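Local coordinates for beta-lactamase (Nostoc sp., PDB 6NHS), which probably hydrolyses the beta-lactam ring of penicillin-type antibiotics, as a class D serine beta-lactamase, at residues N55-P61 against L157-K162; L24-F28 against F47-N51. All blocks are in the same frame, centred on the assembly; numbering follows the deposited sequence.

Contact 1 of 2, residues N55-P61 against L157-K162; sequences NSQSFLP and LQITPK. With FMT (formic acid), chain G.
The Phe59 ring meets residues 157-162 at its edge, where Pro161 CD and Ile159 O lie near the ring plane, CD 4.4 Å from Phe59 CE2. The two segments run antiparallel and form a single beta bridge, Phe59 with Ile159, just ahead of helix 161-172 and of the SxxK pattern expected to hold the nucleophile in serine beta-lactamases. Phe59 N donates to Ile159 O at 2.9 Å from well above the carbonyl plane, 47° out of it. The return bond, Ile159 N to Phe59 O, is tilted less, by 27°. Beyond this bridge Thr160 is the N-cap of helix 161-172: its OG1, held between its own backbone N and carbonyl carbon (chi1 76°), takes the Gln163 N-H. The same rotation sets CG2 anti to the carbonyl carbon, 3.4 Å from Ser58 OG. Pro161 lays its ring across the Asn55 side chain at about a right angle, CB 3.6 Å from Asn55 OD1, while Glu49, Ser36 and Ile37 bind the Asn55 amide. At the other end Pro61 CG rests 4.0 Å from Leu157 CD2, and Trp152 closes on both residues; Pro61 O accepts from Thr64 OG1 within the SxxK pattern. In the first turn of helix 161-172, Lys162 N reaches Asn55 O at 3.1 Å, in the carbonyl plane.

Contact 2 of 2, residues L24-F28 against F47-N51; sequences LGRSF and FYEHN
His50, at the end of edge strand 46-50, lies against the start of helix 25-30, and its ring meets both Gly25 and Phe28. The first kind of interaction is CH-pi: Gly25 CA stands over one face of the imidazole, 3.6 Å from the ring centroid and 24° off the normal. Aromatic packing comes next. His50 CD2 sits over the centre of one face of the Phe28 ring, 3.5 Å above its plane, with the two rings inclined at 38°. His50 CG lies anti to the backbone N (chi1 162°), which carries the imidazole out over Gly25 and Phe28. Aliphatic contacts follow along the strand: Leu24 CD1 is 4.0 Å from Tyr48 CB, and Leu24 CB is equally far from His50 CB. The same Leu24 also touches Ser252 and Ala255 of helix 239-255, and Phe28 touches Val248, so Leu24 and Phe28 each touch both the strand and helix 239-255. One water supplies the polar link, accepting from Leu24 N at 3.0 Å and donating to Glu49 O at 3.2 Å. With no direct hydrogen bond between the segments, the fit rests on ring faces and aliphatic carbons, and Gly25, with no side chain, lets the backbone approach the imidazole face this closely.

Overall arrangement
Contact 1 lies nearer the middle of the chain and beside the probable active site, while contact 2 sits at the outer edge of the six-stranded sheet, about 17 Å away between centres. Both are partly buried, but contact 1 buries 639 Å² against 238 Å². Their chemistry differs accordingly: in contact 1 a loop is paired through direct backbone hydrogen bonds with the lead-in and first turn of helix 161-172, in contact 2 the start of helix 25-30 packs against an edge strand through aromatic and aliphatic groups and a bridging water. No helix or strand takes part in both contacts, yet they touch through Asn55 of contact 1 and Glu49 of contact 2, which tie the loop to strand 46-50 that precedes it.

Contact 1 of 2, residues N55-P61 against L157-K162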
# COMPACT_ATOMS: atom_id res chain seq x y z
N ASN A 55 14.18 6.53 -2.68
CA ASN A 55 13.62 5.21 -2.94
C ASN A 55 14.27 4.11 -2.11
O ASN A 55 13.73 3.00 -2.05
CB ASN A 55 13.73 4.87 -4.43
CG ASN A 55 12.71 5.61 -5.28
OD1 ASN A 55 11.63 5.97 -4.81
ND2 ASN A 55 13.04 5.85 -6.54
N SER A 56 15.42 4.39 -1.48
CA SER A 56 16.06 3.45 -0.56
C SER A 56 15.91 3.86 0.89
O SER A 56 16.53 3.25 1.77
CB SER A 56 17.54 3.30 -0.90
OG SER A 56 17.72 2.61 -2.13
N GLN A 57 15.12 4.90 1.18
CA GLN A 57 14.89 5.34 2.55
C GLN A 57 13.63 4.70 3.09
O GLN A 57 12.67 4.46 2.36
CB GLN A 57 14.78 6.86 2.61
CG GLN A 57 16.09 7.58 2.31
CD GLN A 57 15.93 9.08 2.20
OE1 GLN A 57 14.84 9.62 2.44
NE2 GLN A 57 17.01 9.77 1.84
N SER A 58 13.64 4.42 4.40
CA SER A 58 12.53 3.72 5.05
C SER A 58 11.53 4.71 5.63
O SER A 58 11.91 5.76 6.16
CB SER A 58 13.05 2.82 6.18
OG SER A 58 13.91 1.83 5.68
N PHE A 59 10.24 4.36 5.53
CA PHE A 59 9.16 5.17 6.06
C PHE A 59 8.10 4.25 6.67
O PHE A 59 7.98 3.09 6.28
CB PHE A 59 8.50 6.04 4.98
CG PHE A 59 9.48 6.91 4.23
CD1 PHE A 59 9.76 8.19 4.67
CD2 PHE A 59 10.11 6.44 3.09
CE1 PHE A 59 10.65 9.00 3.98
CE2 PHE A 59 11.01 7.24 2.40
CZ PHE A 59 11.28 8.52 2.84
N LEU A 60 7.36 4.78 7.64
CA LEU A 60 6.17 4.11 8.13
C LEU A 60 5.26 3.74 6.95
O LEU A 60 4.99 4.60 6.10
CB LEU A 60 5.40 5.01 9.10
CG LEU A 60 6.08 5.33 10.42
CD1 LEU A 60 5.35 6.46 11.13
CD2 LEU A 60 6.10 4.08 11.29
N PRO A 61 4.78 2.50 6.87
CA PRO A 61 3.94 2.13 5.73
C PRO A 61 2.54 2.72 5.79
O PRO A 61 1.93 2.92 4.73
CB PRO A 61 3.90 0.59 5.80
CG PRO A 61 4.25 0.26 7.19
CD PRO A 61 5.17 1.33 7.68
N LEU A 157 7.64 -0.71 12.50
CA LEU A 157 7.69 -1.20 11.12
C LEU A 157 7.91 -0.04 10.15
O LEU A 157 7.20 0.97 10.21
CB LEU A 157 6.41 -1.94 10.76
CG LEU A 157 6.40 -2.56 9.36
CD1 LEU A 157 7.53 -3.59 9.23
CD2 LEU A 157 5.04 -3.20 9.04
N GLN A 158 8.89 -0.19 9.26
CA GLN A 158 9.12 0.77 8.19
C GLN A 158 9.43 0.01 6.91
O GLN A 158 9.75 -1.18 6.93
CB GLN A 158 10.25 1.74 8.54
CG GLN A 158 9.99 2.59 9.78
CD GLN A 158 11.10 3.59 10.04
OE1 GLN A 158 11.44 4.38 9.18
NE2 GLN A 158 11.67 3.54 11.23
N ILE A 159 9.31 0.71 5.78
CA ILE A 159 9.54 0.10 4.47
C ILE A 159 10.02 1.17 3.50
O ILE A 159 9.62 2.34 3.59
CB ILE A 159 8.25 -0.61 3.97
CG1 ILE A 159 8.53 -1.47 2.74
CG2 ILE A 159 7.13 0.40 3.69
CD1 ILE A 159 7.42 -2.42 2.41
N THR A 160 10.91 0.77 2.58
CA THR A 160 11.37 1.67 1.53
C THR A 160 10.48 1.53 0.30
O THR A 160 9.80 0.52 0.12
CB THR A 160 12.82 1.36 1.15
OG1 THR A 160 12.85 0.18 0.34
CG2 THR A 160 13.69 1.15 2.40
N PRO A 161 10.47 2.53 -0.59
CA PRO A 161 9.73 2.35 -1.85
C PRO A 161 10.21 1.16 -2.66
O PRO A 161 9.39 0.44 -3.24
CB PRO A 161 9.95 3.68 -2.58
CG PRO A 161 10.22 4.67 -1.48
CD PRO A 161 10.97 3.90 -0.42
N LYS A 162 11.53 0.93 -2.72
CA LYS A 162 12.06 -0.27 -3.37
C LYS A 162 11.47 -1.54 -2.79
O LYS A 162 11.14 -2.48 -3.53
CB LYS A 162 13.59 -0.31 -3.26
CG LYS A 162 14.32 0.48 -4.32
CD LYS A 162 15.82 0.36 -4.15
CE LYS A 162 16.55 0.88 -5.37
NZ LYS A 162 18.02 0.83 -5.16
C FMT G . 17.56 2.26 5.08
O1 FMT G . 17.32 2.41 6.27
O2 FMT G . 16.79 1.71 4.29

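Contact 2 of 2, residues L24-F28 against F47-N51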
# COMPACT_ATOMS: atom_id res chain seq x y z
N LEU A 24 10.92 12.34 -14.82
CA LEU A 24 9.84 12.08 -13.88
C LEU A 24 9.82 13.08 -12.73
O LEU A 24 8.82 13.18 -12.03
CB LEU A 24 9.93 10.66 -13.32
CG LEU A 24 9.63 9.53 -14.30
CD1 LEU A 24 9.59 8.19 -13.57
CD2 LEU A 24 8.32 9.79 -15.06
N GLY A 25 10.91 13.82 -12.53
CA GLY A 25 10.90 14.87 -11.53
C GLY A 25 10.08 16.08 -11.91
O GLY A 25 9.81 16.93 -11.04
N ARG A 26 9.67 16.19 -13.17
CA ARG A 26 8.94 17.37 -13.62
C ARG A 26 7.62 17.52 -12.89
O ARG A 26 7.28 18.62 -12.43
CB ARG A 26 8.72 17.29 -15.14
CG ARG A 26 7.96 18.48 -15.69
CD ARG A 26 7.64 18.32 -17.16
NE ARG A 26 6.47 19.11 -17.51
CZ ARG A 26 6.16 19.49 -18.75
NH1 ARG A 26 6.96 19.16 -19.76
NH2 ARG A 26 5.07 20.21 -18.97
N SER A 27 6.86 16.43 -12.75
CA SER A 27 5.57 16.50 -12.08
C SER A 27 5.72 16.95 -10.63
O SER A 27 4.89 17.72 -10.12
CB SER A 27 4.87 15.15 -12.14
OG SER A 27 4.99 14.57 -13.43
N PHE A 28 6.78 16.50 -9.96
CA PHE A 28 6.98 16.86 -8.56
C PHE A 28 7.16 18.37 -8.40
O PHE A 28 6.54 19.00 -7.53
CB PHE A 28 8.19 16.11 -8.00
CG PHE A 28 7.93 14.64 -7.77
CD1 PHE A 28 7.93 13.75 -8.83
CD2 PHE A 28 7.67 14.16 -6.49
CE1 PHE A 28 7.68 12.40 -8.62
CE2 PHE A 28 7.42 12.81 -6.28
CZ PHE A 28 7.42 11.93 -7.34
N PHE A 47 13.83 -0.18 -14.57
CA PHE A 47 13.35 0.82 -13.63
C PHE A 47 13.28 2.20 -14.26
O PHE A 47 14.08 2.54 -15.13
CB PHE A 47 14.26 0.91 -12.40
CG PHE A 47 14.06 -0.18 -11.42
CD1 PHE A 47 12.94 -0.21 -10.61
CD2 PHE A 47 15.01 -1.18 -11.27
CE1 PHE A 47 12.76 -1.22 -9.68
CE2 PHE A 47 14.83 -2.18 -10.34
CZ PHE A 47 13.71 -2.20 -9.55
N TYR A 48 12.31 2.99 -13.80
CA TYR A 48 12.24 4.43 -14.05
C TYR A 48 12.01 5.09 -12.70
O TYR A 48 11.21 4.58 -11.89
CB TYR A 48 11.10 4.79 -15.02
CG TYR A 48 11.17 4.05 -16.34
CD1 TYR A 48 11.89 4.57 -17.40
CD2 TYR A 48 10.52 2.84 -16.51
CE1 TYR A 48 11.96 3.90 -18.61
CE2 TYR A 48 10.59 2.16 -17.71
CZ TYR A 48 11.32 2.70 -18.76
OH TYR A 48 11.39 2.05 -19.96
N GLU A 49 12.70 6.19 -12.42
CA GLU A 49 12.57 6.73 -11.08
C GLU A 49 12.90 8.21 -11.06
O GLU A 49 13.54 8.75 -11.96
CB GLU A 49 13.45 5.98 -10.07
CG GLU A 49 14.92 6.11 -10.32
CD GLU A 49 15.77 5.30 -9.36
OE1 GLU A 49 15.36 5.07 -8.19
OE2 GLU A 49 16.87 4.88 -9.77
N HIS A 50 12.41 8.86 -10.00
CA HIS A 50 12.82 10.20 -9.59
C HIS A 50 13.25 10.13 -8.14
O HIS A 50 12.55 9.52 -7.32
CB HIS A 50 11.70 11.22 -9.75
CG HIS A 50 11.91 12.47 -8.96
ND1 HIS A 50 12.89 13.39 -9.27
CD2 HIS A 50 11.28 12.95 -7.86
CE1 HIS A 50 12.85 14.38 -8.40
NE2 HIS A 50 11.88 14.14 -7.53
N ASN A 51 14.38 10.75 -7.82
CA ASN A 51 14.91 10.81 -6.46
C ASN A 51 15.31 9.42 -5.97
O ASN A 51 14.67 8.86 -5.07
CB ASN A 51 13.89 11.45 -5.51
CG ASN A 51 14.49 11.88 -4.19
OD1 ASN A 51 15.64 11.55 -3.90
ND2 ASN A 51 13.72 12.60 -3.38
O HOH W 1 13.41 11.64 -13.35